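Glycoside Hydrolase (Bacteroides uniformis, PDB 5TA0) probably hydrolyses agarose chains as a family 86 glycoside hydrolase, its alpha/beta barrel binding an agar oligosaccharide and carrying beta-sandwich domains. Local coordinates at residues T350-M355 / F413-W417; Y341-L347 / H477-K481; P432-C436 / I448-D453; D72-Y77 / Y407-I411. All blocks are in the same frame, centred on the assembly; numbering follows the deposited sequence. Where two conformers were deposited one is given.

Contact 1. Residues T350-M355 / F413-W417. With EDO (1,2-ethanediol), chain O.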
# COMPACT_ATOMS: atom_id res chain seq x y z
N THR A 350 6.06 -7.70 -0.55
CA THR A 350 4.85 -7.54 0.24
C THR A 350 5.15 -7.29 1.71
O THR A 350 4.60 -6.34 2.30
CB THR A 350 3.93 -8.76 0.12
OG1 THR A 350 3.62 -8.99 -1.25
CG2 THR A 350 2.62 -8.49 0.86
N ASN A 351 6.00 -8.11 2.30
CA ASN A 351 6.27 -7.97 3.72
C ASN A 351 6.90 -6.62 4.07
O ASN A 351 6.51 -5.98 5.04
CB ASN A 351 7.16 -9.11 4.22
CG ASN A 351 6.40 -10.38 4.47
OD1 ASN A 351 5.28 -10.38 4.93
ND2 ASN A 351 7.00 -11.50 4.12
N SER A 352 7.88 -6.18 3.28
CA SER A 352 8.53 -4.91 3.54
C SER A 352 7.57 -3.74 3.38
O SER A 352 7.51 -2.86 4.24
CB SER A 352 9.78 -4.69 2.69
OG SER A 352 10.79 -5.65 3.00
N MET A 353 6.83 -3.70 2.26
CA MET A 353 5.90 -2.61 2.06
C MET A 353 4.83 -2.56 3.16
O MET A 353 4.50 -1.46 3.66
CB MET A 353 5.25 -2.74 0.70
CG MET A 353 6.22 -2.46 -0.44
SD MET A 353 5.34 -2.24 -2.00
CE MET A 353 6.73 -1.91 -3.08
N LEU A 354 4.32 -3.73 3.54
CA LEU A 354 3.34 -3.80 4.62
C LEU A 354 3.86 -3.15 5.89
O LEU A 354 3.17 -2.36 6.50
CB LEU A 354 2.94 -5.24 4.91
CG LEU A 354 2.08 -5.45 6.16
CD1 LEU A 354 0.81 -4.61 6.15
CD2 LEU A 354 1.70 -6.92 6.28
N MET A 355 5.08 -3.48 6.29
CA MET A 355 5.65 -2.86 7.49
C MET A 355 5.66 -1.32 7.38
O MET A 355 5.34 -0.59 8.34
CB MET A 355 7.07 -3.38 7.74
CG MET A 355 7.11 -4.85 8.14
SD MET A 355 6.55 -5.17 9.80
CE MET A 355 7.97 -4.68 10.81
N PHE A 413 2.55 -15.97 3.06
CA PHE A 413 2.32 -14.65 3.67
C PHE A 413 1.24 -14.73 4.76
O PHE A 413 1.41 -14.22 5.85
CB PHE A 413 1.91 -13.64 2.60
CG PHE A 413 1.50 -12.29 3.15
CD1 PHE A 413 2.44 -11.33 3.49
CD2 PHE A 413 0.17 -12.00 3.35
CE1 PHE A 413 2.05 -10.13 4.02
CE2 PHE A 413 -0.24 -10.78 3.87
CZ PHE A 413 0.71 -9.84 4.20
N TYR A 414 0.13 -15.39 4.45
CA TYR A 414 -1.00 -15.47 5.37
C TYR A 414 -0.71 -16.42 6.54
O TYR A 414 -1.20 -16.22 7.64
CB TYR A 414 -2.31 -15.79 4.62
CG TYR A 414 -2.53 -14.74 3.56
CD1 TYR A 414 -2.10 -14.91 2.24
CD2 TYR A 414 -3.08 -13.51 3.89
CE1 TYR A 414 -2.25 -13.91 1.29
CE2 TYR A 414 -3.25 -12.49 2.96
CZ TYR A 414 -2.82 -12.68 1.65
OH TYR A 414 -2.90 -11.69 0.70
N GLN A 415 0.13 -17.43 6.30
CA GLN A 415 0.62 -18.30 7.35
C GLN A 415 1.54 -17.52 8.29
O GLN A 415 1.43 -17.63 9.53
CB GLN A 415 1.32 -19.53 6.76
CG GLN A 415 0.34 -20.45 6.07
CD GLN A 415 0.97 -21.50 5.18
OE1 GLN A 415 2.05 -21.34 4.64
NE2 GLN A 415 0.22 -22.57 4.97
N LEU A 416 2.40 -16.70 7.74
CA LEU A 416 3.32 -15.91 8.54
C LEU A 416 2.59 -14.94 9.46
O LEU A 416 2.96 -14.79 10.62
CB LEU A 416 4.29 -15.14 7.63
CG LEU A 416 5.29 -14.18 8.25
CD1 LEU A 416 6.29 -14.92 9.11
CD2 LEU A 416 5.98 -13.39 7.15
N TRP A 417 1.56 -14.28 8.92
CA TRP A 417 0.82 -13.24 9.66
C TRP A 417 -0.39 -13.79 10.41
O TRP A 417 -1.18 -13.03 10.97
CB TRP A 417 0.40 -12.11 8.68
CG TRP A 417 1.57 -11.25 8.30
CD1 TRP A 417 2.46 -11.47 7.25
CD2 TRP A 417 2.03 -10.06 8.95
NE1 TRP A 417 3.42 -10.50 7.25
CE2 TRP A 417 3.18 -9.62 8.28
CE3 TRP A 417 1.57 -9.31 10.05
CZ2 TRP A 417 3.87 -8.46 8.65
CZ3 TRP A 417 2.25 -8.16 10.40
CH2 TRP A 417 3.38 -7.75 9.72
C1 EDO O . 0.24 -12.14 -0.87
O1 EDO O . 0.04 -11.26 0.19
C2 EDO O . 1.74 -12.15 -1.05
O2 EDO O . 1.99 -11.14 -2.02

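Contact 2. Residues Y341-L347 / H477-K481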
# COMPACT_ATOMS: atom_id res chain seq x y z
N TYR A 341 10.04 -19.52 -6.85
CA TYR A 341 10.91 -18.36 -6.80
C TYR A 341 10.19 -17.06 -7.19
O TYR A 341 10.36 -16.00 -6.54
CB TYR A 341 12.15 -18.54 -7.68
CG TYR A 341 13.09 -17.38 -7.63
CD1 TYR A 341 13.80 -17.08 -6.46
CD2 TYR A 341 13.28 -16.57 -8.73
CE1 TYR A 341 14.67 -16.01 -6.41
CE2 TYR A 341 14.14 -15.49 -8.69
CZ TYR A 341 14.84 -15.21 -7.53
OH TYR A 341 15.69 -14.13 -7.53
N ARG A 342 9.38 -17.11 -8.25
CA ARG A 342 8.66 -15.91 -8.63
C ARG A 342 7.72 -15.46 -7.51
O ARG A 342 7.63 -14.27 -7.23
CB ARG A 342 7.90 -16.15 -9.93
CG ARG A 342 7.37 -14.85 -10.52
CD ARG A 342 6.73 -15.05 -11.87
NE ARG A 342 5.49 -15.81 -11.80
CZ ARG A 342 4.90 -16.37 -12.84
NH1 ARG A 342 3.78 -17.06 -12.67
NH2 ARG A 342 5.42 -16.28 -14.06
N ASP A 343 7.09 -16.41 -6.83
CA ASP A 343 6.27 -16.09 -5.65
C ASP A 343 7.11 -15.45 -4.53
O ASP A 343 6.66 -14.49 -3.90
CB ASP A 343 5.53 -17.30 -5.12
CG ASP A 343 4.32 -17.72 -5.94
OD1 ASP A 343 3.89 -16.98 -6.84
OD2 ASP A 343 3.83 -18.84 -5.67
N TRP A 344 8.32 -15.94 -4.28
CA TRP A 344 9.23 -15.33 -3.30
C TRP A 344 9.50 -13.86 -3.64
O TRP A 344 9.47 -12.98 -2.76
CB TRP A 344 10.56 -16.09 -3.20
CG TRP A 344 11.64 -15.32 -2.53
CD1 TRP A 344 12.73 -14.75 -3.12
CD2 TRP A 344 11.70 -14.94 -1.15
NE1 TRP A 344 13.48 -14.08 -2.20
CE2 TRP A 344 12.87 -14.17 -0.98
CE3 TRP A 344 10.88 -15.17 -0.04
CZ2 TRP A 344 13.25 -13.65 0.27
CZ3 TRP A 344 11.25 -14.63 1.20
CH2 TRP A 344 12.43 -13.88 1.33
N LEU A 345 9.70 -13.56 -4.92
CA LEU A 345 9.93 -12.17 -5.32
C LEU A 345 8.78 -11.28 -4.89
O LEU A 345 9.00 -10.19 -4.42
CB LEU A 345 10.17 -12.05 -6.82
CG LEU A 345 11.45 -12.73 -7.34
CD1 LEU A 345 11.52 -12.52 -8.84
CD2 LEU A 345 12.72 -12.22 -6.69
N ARG A 346 7.56 -11.81 -5.01
CA ARG A 346 6.38 -11.06 -4.56
C ARG A 346 6.31 -11.00 -3.03
O ARG A 346 6.03 -9.93 -2.46
CB ARG A 346 5.11 -11.70 -5.12
CG ARG A 346 5.08 -11.79 -6.64
CD ARG A 346 3.71 -12.27 -7.10
NE ARG A 346 2.75 -11.18 -6.99
CZ ARG A 346 2.67 -10.18 -7.87
NH1 ARG A 346 1.82 -9.18 -7.67
NH2 ARG A 346 3.42 -10.16 -8.96
N LEU A 347 6.55 -12.12 -2.39
CA LEU A 347 6.48 -12.21 -0.92
C LEU A 347 7.37 -11.17 -0.24
O LEU A 347 6.96 -10.47 0.72
CB LEU A 347 6.84 -13.61 -0.41
CG LEU A 347 5.77 -14.67 -0.64
CD1 LEU A 347 6.38 -16.06 -0.47
CD2 LEU A 347 4.59 -14.48 0.29
N HIS A 477 9.80 -17.80 10.37
CA HIS A 477 10.85 -17.16 9.58
C HIS A 477 10.62 -17.51 8.11
O HIS A 477 10.63 -18.70 7.73
CB HIS A 477 12.21 -17.69 10.06
CG HIS A 477 13.41 -17.00 9.47
ND1 HIS A 477 14.65 -17.60 9.46
CD2 HIS A 477 13.58 -15.80 8.89
CE1 HIS A 477 15.53 -16.79 8.92
NE2 HIS A 477 14.91 -15.68 8.56
N LEU A 478 10.38 -16.47 7.30
CA LEU A 478 10.10 -16.59 5.88
C LEU A 478 11.30 -16.09 5.09
O LEU A 478 11.63 -14.91 5.16
CB LEU A 478 8.84 -15.83 5.49
CG LEU A 478 8.44 -15.96 4.02
CD1 LEU A 478 8.06 -17.38 3.65
CD2 LEU A 478 7.28 -15.01 3.75
N TYR A 479 11.95 -17.00 4.35
CA TYR A 479 13.19 -16.67 3.64
C TYR A 479 13.34 -17.54 2.39
O TYR A 479 12.58 -18.49 2.19
CB TYR A 479 14.41 -16.88 4.58
CG TYR A 479 14.61 -18.30 5.07
CD1 TYR A 479 13.94 -18.78 6.20
CD2 TYR A 479 15.45 -19.18 4.37
CE1 TYR A 479 14.10 -20.09 6.64
CE2 TYR A 479 15.62 -20.48 4.81
CZ TYR A 479 14.95 -20.94 5.94
OH TYR A 479 15.12 -22.24 6.37
N LEU A 480 14.37 -17.22 1.60
CA LEU A 480 14.69 -17.94 0.38
C LEU A 480 15.78 -19.00 0.63
O LEU A 480 16.85 -18.67 1.14
CB LEU A 480 15.15 -16.98 -0.70
CG LEU A 480 15.61 -17.57 -2.05
CD1 LEU A 480 14.44 -18.22 -2.78
CD2 LEU A 480 16.23 -16.47 -2.87
N LYS A 481 15.50 -20.23 0.20
CA LYS A 481 16.49 -21.32 0.23
C LYS A 481 16.98 -21.57 -1.20
O LYS A 481 16.17 -21.77 -2.10
CB LYS A 481 15.85 -22.60 0.76
CG LYS A 481 16.80 -23.80 0.80
CD LYS A 481 16.12 -25.01 1.41
CE LYS A 481 17.15 -26.08 1.73
NZ LYS A 481 16.46 -27.25 2.33

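Contact 3. Residues P432-C436 / I448-D453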
# COMPACT_ATOMS: atom_id res chain seq x y z
N PRO A 432 18.93 1.04 10.21
CA PRO A 432 17.80 1.50 9.38
C PRO A 432 17.34 0.49 8.33
O PRO A 432 16.23 0.63 7.82
CB PRO A 432 18.31 2.79 8.75
CG PRO A 432 19.77 2.76 8.90
CD PRO A 432 20.12 1.90 10.06
N ASP A 433 18.15 -0.52 8.03
CA ASP A 433 17.73 -1.62 7.14
C ASP A 433 16.89 -2.69 7.82
O ASP A 433 16.44 -3.61 7.15
CB ASP A 433 18.94 -2.27 6.47
CG ASP A 433 19.63 -1.34 5.53
OD1 ASP A 433 18.97 -0.65 4.74
OD2 ASP A 433 20.87 -1.28 5.57
N ILE A 434 16.68 -2.59 9.14
CA ILE A 434 15.84 -3.52 9.88
C ILE A 434 14.61 -2.78 10.37
O ILE A 434 14.73 -1.82 11.14
CB ILE A 434 16.62 -4.15 11.06
CG1 ILE A 434 17.82 -4.93 10.53
CG2 ILE A 434 15.70 -4.99 11.92
CD1 ILE A 434 17.47 -6.21 9.81
N MET A 435 13.44 -3.23 9.92
CA MET A 435 12.18 -2.63 10.39
C MET A 435 11.56 -3.54 11.41
O MET A 435 11.64 -4.76 11.30
CB MET A 435 11.24 -2.41 9.21
CG MET A 435 11.78 -1.43 8.19
SD MET A 435 10.62 -0.97 6.90
CE MET A 435 10.53 -2.53 5.99
N CYS A 436 10.95 -2.96 12.44
CA CYS A 436 10.34 -3.75 13.48
C CYS A 436 9.05 -3.14 13.94
O CYS A 436 8.83 -1.95 13.82
CB CYS A 436 11.30 -3.94 14.66
SG CYS A 436 12.05 -2.43 15.31
N ILE A 448 7.44 -8.44 15.04
CA ILE A 448 7.69 -8.63 13.60
C ILE A 448 8.93 -7.87 13.21
O ILE A 448 9.08 -6.70 13.55
CB ILE A 448 6.51 -8.15 12.73
CG1 ILE A 448 5.17 -8.73 13.21
CG2 ILE A 448 6.74 -8.49 11.27
CD1 ILE A 448 4.30 -7.76 13.96
N ILE A 449 9.85 -8.54 12.50
CA ILE A 449 11.11 -7.94 12.10
C ILE A 449 11.34 -8.26 10.63
O ILE A 449 11.17 -9.40 10.23
CB ILE A 449 12.31 -8.42 12.96
CG1 ILE A 449 11.94 -8.40 14.46
CG2 ILE A 449 13.55 -7.61 12.66
CD1 ILE A 449 13.00 -8.98 15.38
N ASN A 450 11.70 -7.23 9.87
CA ASN A 450 11.89 -7.35 8.42
C ASN A 450 13.24 -6.77 8.00
O ASN A 450 13.65 -5.73 8.47
CB ASN A 450 10.74 -6.62 7.71
CG ASN A 450 10.89 -6.59 6.20
OD1 ASN A 450 11.33 -5.61 5.62
ND2 ASN A 450 10.55 -7.69 5.57
N ASN A 451 13.88 -7.46 7.06
CA ASN A 451 15.19 -7.09 6.57
C ASN A 451 15.10 -6.47 5.18
O ASN A 451 14.64 -7.12 4.26
CB ASN A 451 16.05 -8.37 6.55
CG ASN A 451 17.51 -8.11 6.26
OD1 ASN A 451 17.98 -6.96 6.23
ND2 ASN A 451 18.25 -9.22 6.02
N LEU A 452 15.56 -5.23 5.05
CA LEU A 452 15.74 -4.54 3.77
C LEU A 452 17.13 -4.75 3.17
O LEU A 452 17.35 -4.40 2.01
CB LEU A 452 15.49 -3.04 3.93
CG LEU A 452 14.04 -2.64 4.24
CD1 LEU A 452 14.02 -1.20 4.71
CD2 LEU A 452 13.11 -2.83 3.03
N ASP A 453 18.07 -5.32 3.94
CA ASP A 453 19.42 -5.58 3.42
C ASP A 453 19.43 -6.85 2.57
O ASP A 453 18.54 -7.70 2.64
CB ASP A 453 20.41 -5.67 4.60
CG ASP A 453 21.85 -5.30 4.21
OD1 ASP A 453 22.15 -5.07 3.02
OD2 ASP A 453 22.65 -5.26 5.16
O HOH W 1 19.17 -2.15 1.93

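Contact 4. Residues D72-Y77 / Y407-I411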
# COMPACT_ATOMS: atom_id res chain seq x y z
N ASP A 72 -10.99 -22.52 4.69
CA ASP A 72 -9.56 -22.63 4.91
C ASP A 72 -8.85 -21.27 4.79
O ASP A 72 -8.16 -20.82 5.71
CB ASP A 72 -8.94 -23.67 3.98
CG ASP A 72 -7.58 -24.14 4.46
OD1 ASP A 72 -6.54 -23.68 3.93
OD2 ASP A 72 -7.52 -24.98 5.40
N LEU A 73 -9.07 -20.58 3.69
CA LEU A 73 -8.32 -19.36 3.44
C LEU A 73 -8.88 -18.17 4.21
O LEU A 73 -8.12 -17.46 4.89
CB LEU A 73 -8.29 -19.07 1.96
CG LEU A 73 -7.46 -17.87 1.49
CD1 LEU A 73 -6.09 -17.76 2.14
CD2 LEU A 73 -7.35 -17.90 -0.04
N ILE A 74 -10.17 -17.91 4.09
CA ILE A 74 -10.76 -16.75 4.75
C ILE A 74 -10.90 -16.99 6.27
O ILE A 74 -10.38 -16.21 7.08
CB ILE A 74 -12.10 -16.33 4.12
CG1 ILE A 74 -11.90 -15.83 2.69
CG2 ILE A 74 -12.77 -15.25 4.96
CD1 ILE A 74 -13.19 -15.63 1.92
N ARG A 75 -11.61 -18.05 6.65
CA ARG A 75 -11.91 -18.24 8.07
C ARG A 75 -10.69 -18.68 8.88
O ARG A 75 -10.32 -18.03 9.85
CB ARG A 75 -13.10 -19.19 8.26
CG ARG A 75 -13.60 -19.26 9.70
CD ARG A 75 -12.88 -20.22 10.64
NE ARG A 75 -12.66 -21.57 10.10
CZ ARG A 75 -11.76 -22.44 10.58
NH1 ARG A 75 -11.62 -23.63 10.00
NH2 ARG A 75 -10.98 -22.14 11.62
N LYS A 76 -10.06 -19.78 8.47
CA LYS A 76 -8.95 -20.33 9.27
C LYS A 76 -7.76 -19.37 9.37
O LYS A 76 -7.18 -19.20 10.45
CB LYS A 76 -8.48 -21.68 8.73
CG LYS A 76 -7.31 -22.25 9.52
CD LYS A 76 -6.96 -23.67 9.13
CE LYS A 76 -6.00 -23.71 7.97
NZ LYS A 76 -5.64 -25.12 7.63
N TYR A 77 -7.40 -18.70 8.27
CA TYR A 77 -6.28 -17.75 8.33
C TYR A 77 -6.70 -16.32 8.69
O TYR A 77 -5.84 -15.49 8.96
CB TYR A 77 -5.49 -17.79 7.03
CG TYR A 77 -4.72 -19.08 6.85
CD1 TYR A 77 -3.65 -19.40 7.69
CD2 TYR A 77 -5.05 -19.97 5.84
CE1 TYR A 77 -2.95 -20.59 7.52
CE2 TYR A 77 -4.34 -21.15 5.65
CZ TYR A 77 -3.30 -21.45 6.50
OH TYR A 77 -2.59 -22.64 6.32
N TYR A 407 -2.60 -24.40 -3.09
CA TYR A 407 -2.01 -23.08 -2.79
C TYR A 407 -0.70 -22.90 -3.52
O TYR A 407 0.12 -23.82 -3.61
CB TYR A 407 -1.76 -22.89 -1.31
CG TYR A 407 -3.01 -22.68 -0.48
CD1 TYR A 407 -3.91 -21.66 -0.78
CD2 TYR A 407 -3.26 -23.46 0.64
CE1 TYR A 407 -5.04 -21.45 -0.01
CE2 TYR A 407 -4.39 -23.26 1.42
CZ TYR A 407 -5.28 -22.25 1.10
OH TYR A 407 -6.42 -22.02 1.85
N SER A 408 -0.50 -21.70 -4.07
CA SER A 408 0.81 -21.24 -4.49
C SER A 408 1.65 -20.94 -3.25
O SER A 408 1.17 -21.09 -2.12
CB SER A 408 0.69 -19.99 -5.34
OG SER A 408 0.38 -18.86 -4.51
N GLU A 409 2.87 -20.44 -3.42
CA GLU A 409 3.66 -20.07 -2.27
C GLU A 409 3.19 -18.77 -1.62
O GLU A 409 3.61 -18.48 -0.51
CB GLU A 409 5.15 -19.99 -2.61
CG GLU A 409 5.72 -21.30 -3.15
CD GLU A 409 5.49 -22.45 -2.20
OE1 GLU A 409 5.88 -22.33 -1.02
OE2 GLU A 409 4.82 -23.44 -2.57
N LEU A 410 2.28 -18.05 -2.27
CA LEU A 410 1.78 -16.81 -1.65
C LEU A 410 0.98 -17.08 -0.38
O LEU A 410 0.86 -16.18 0.47
CB LEU A 410 0.96 -16.00 -2.66
CG LEU A 410 1.69 -15.60 -3.96
CD1 LEU A 410 0.82 -14.74 -4.86
CD2 LEU A 410 3.02 -14.89 -3.70
N ILE A 411 0.51 -18.31 -0.17
CA ILE A 411 -0.15 -18.64 1.09
C ILE A 411 0.78 -18.44 2.29
O ILE A 411 0.32 -18.20 3.41
CB ILE A 411 -0.75 -20.07 1.08
CG1 ILE A 411 -1.75 -20.29 2.22
CG2 ILE A 411 0.33 -21.16 1.16
CD1 ILE A 411 -2.94 -19.36 2.24

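Contact 1. Residues T350-M355 / F413-W417
Asn-351 and Trp-417 meet through an amide oxygen and an indole edge, and so tie helix 340-358, the crossover helix between parallel strands 321-326 and 364-369 of the alpha/beta barrel, to the short helix 411-416. The Trp-417 NE1 donor lies 3.0 Å from Asn-351 OD1, and the bond is nearly straight, with 164° at the hydrogen. The oxygen sits close to the indole plane, whereas from the amide side the donor is tilted out of the carbonyl plane, and the two flat groups are clearly turned from each other. Asn-351 OD1 also faces the rim of Phe-413, 3.3 Å from Phe-413 CD1, so two aromatic edges converge on one buried acceptor.

Leu-354 illustrates the other way of meeting a ring. The methyl Leu-354 CD2 stands over the six-membered ring of Trp-417, 3.8 Å from the centroid and 21° off the normal, a CH-pi contact, while also touching the edge of Phe-413. That double role follows from chi1 of 171°, which sets CG opposite the backbone N and sends the branch across to the second helix. Met-355 makes a Met-aromatic contact at the indole edge, with Met-355 SD 4.1 Å from Trp-417 CH2.

Over opposite faces of the Phe-413 ring, each toward the rim, lie Trp-417 CD1 and O1 of a 1,2-ethanediol, probably from the crystallisation liquor. This small diol bridges the helices, since its O1 donates to Tyr-414 OH and its O2 donates to Thr-350 OG1 at 2.8 Å.

Contact 2. Residues Y341-L347 / H477-K481
Trp-344 reaches from helix 341-347 to strand 477-481 and lays one face of its indole against Leu-480. With chi1 at 164° its CG stands opposite the backbone N, so the side chain extends away from the helix and the indole reaches across to the strand. The helix and strand axes approach to 9.5 Å and run obliquely, at 136° between their directions. Leu-480 CB comes over the five-membered ring of Trp-344, 3.8 Å from its centroid and 18° off the normal, which makes a CH-pi contact.

Farther along the same face the six-membered ring lies mainly over strand backbone, and Trp-344 CH2 is 3.7 Å from Tyr-479 CA. The indole edge is turned to Leu-478, whose carbonyl oxygen lies 4.0 Å from Trp-344 CZ3.

Leu-480 extends in the same manner as the tryptophan, and its two methyls divide the work: Leu-480 CD2 is 3.7 Å from Trp-344 NE1, while both methyls lie along the rim of the Tyr-341 ring, with Leu-480 CD2 3.9 Å from Tyr-341 CE1. Tyr-341 presents its edge, not a face, to the strand. Leu-478, two residues back along the strand, packs its CD2 near CB of Leu-347. Tyr-479 points away from the helix, and its hydroxyl bonds to Asp-491.

A helix of the barrel thus rests on a sheet of the beta-sandwich domain through largely apolar surfaces, which implies that segments 341-347 and 477-481 are held together by shape and burial and not by directional polar bonds.

Contact 3. Residues P432-C436 / I448-D453
Ile-434 CD1 and the backbone N of Asp-453 lie over opposite faces of the Asn-451 carboxamide, both close to its oxygen. Ile-434 CD1 is 3.7 Å from Asn-451 OD1; on the other face Asp-453 N donates to Asn-451 OD1 at 2.8 Å, from 55° out of the carbonyl plane, which closes an Asx turn where the strand ends. The carboxamide of Asn-450 points to the other side of the sheet, alongside Met-435, and Met-435 CE comes within 3.2 Å of Asn-450 OD1. A bend at the last torsion of Met-435, chi3 -70°, also brings Met-435 CE against Leu-452 CG. Asn-450 OD1 has its polar partner in Ser-352 of a barrel helix.

These residues belong to a beta hairpin, strands 434-441 and 444-451, in the beta-sandwich domain. Met-435 and Asn-450 form one antiparallel hydrogen-bonded pair of it, each N donating to the other's O, and Leu-452 N extends the ladder to Asp-433 O at 2.8 Å. On the face shared by Ile-434, Cys-436 and Ile-449, the CG2 methyls of Ile-434 and Ile-449 meet diagonally at 3.5 Å, tighter than usual for carbons. Cys-436 continues that face and is joined by a disulfide to Cys-429.

At the strand ends the carboxylates of Asp-433 and Asp-453 bring like charges within 4.4 Å, OD2 to OD2. Lys-455 forms a salt bridge with Asp-453, and Gly-593 N donates to Asp-433, which probably eases the repulsion. A water donates to Leu-452 O at 2.9 Å and, over a longer bond, to Asp-433 OD1.

Contact 4. Residues D72-Y77 / Y407-I411
Asp-72 CG lies opposite its backbone N (chi1 -162°), while Tyr-407 CG lies beside its own N and opposite its carbonyl carbon (-73°), which brings carboxylate and phenol together between helix 69-76 of the alpha/beta barrel, set between strands 50-51 and 80-84, and the turn leading into helix 411-416. Tyr-407 OH donates to Asp-72 OD1 at 2.7 Å and uses the anti lone pair of that oxygen. OD1 lies in the plane of the phenol ring, and the carboxylate is turned 30° from it. The other oxygen, Asp-72 OD2, is held from the syn side by Lys-76 NZ at 2.9 Å in a salt bridge, and the lysine would be expected to favour the ionised carboxylate.

Beside this pair the contact is mostly apolar. Leu-73 and Ile-411 run antiparallel alongside each other, with Leu-73 CD1 3.5 Å from Ile-411 CD1, and Ile-411 CG1 sits over the centre of one face of the Tyr-407 ring. A type I turn from Ser-408 ends at Ile-411, and within it Ser-408 OG accepts a capping bond from Leu-410 N. Tyr-77, whose hydroxyl pairs with Gln-415, lies nearly perpendicular to Ile-411, with Tyr-77 CE2 4.1 Å from Ile-411 CD1.

Overall arrangement
Helix 340-358 is the common element of contacts 1 and 2, whose centres lie 11 Å apart, and Leu-347 CD2 packs on Phe-413 CB at 3.6 Å where they merge. The middle of this helix also reaches contact 3, since Ser-352 OG is 2.7 Å from Asn-450 OD1, a probable hydrogen bond between barrel and sandwich. Contact 4 is tied to contacts 2 and 1: Asp-343 OD2 lies 2.9 Å from Glu-409 N, and Gln-415 NE2 3.1 Å from Tyr-77 OH. Contacts 3 and 4 do not touch, with centres about 25 Å apart. Contact 1 lies away from the bound sugar, the side chain of Thr-350 being about 14 Å from a bound galactose.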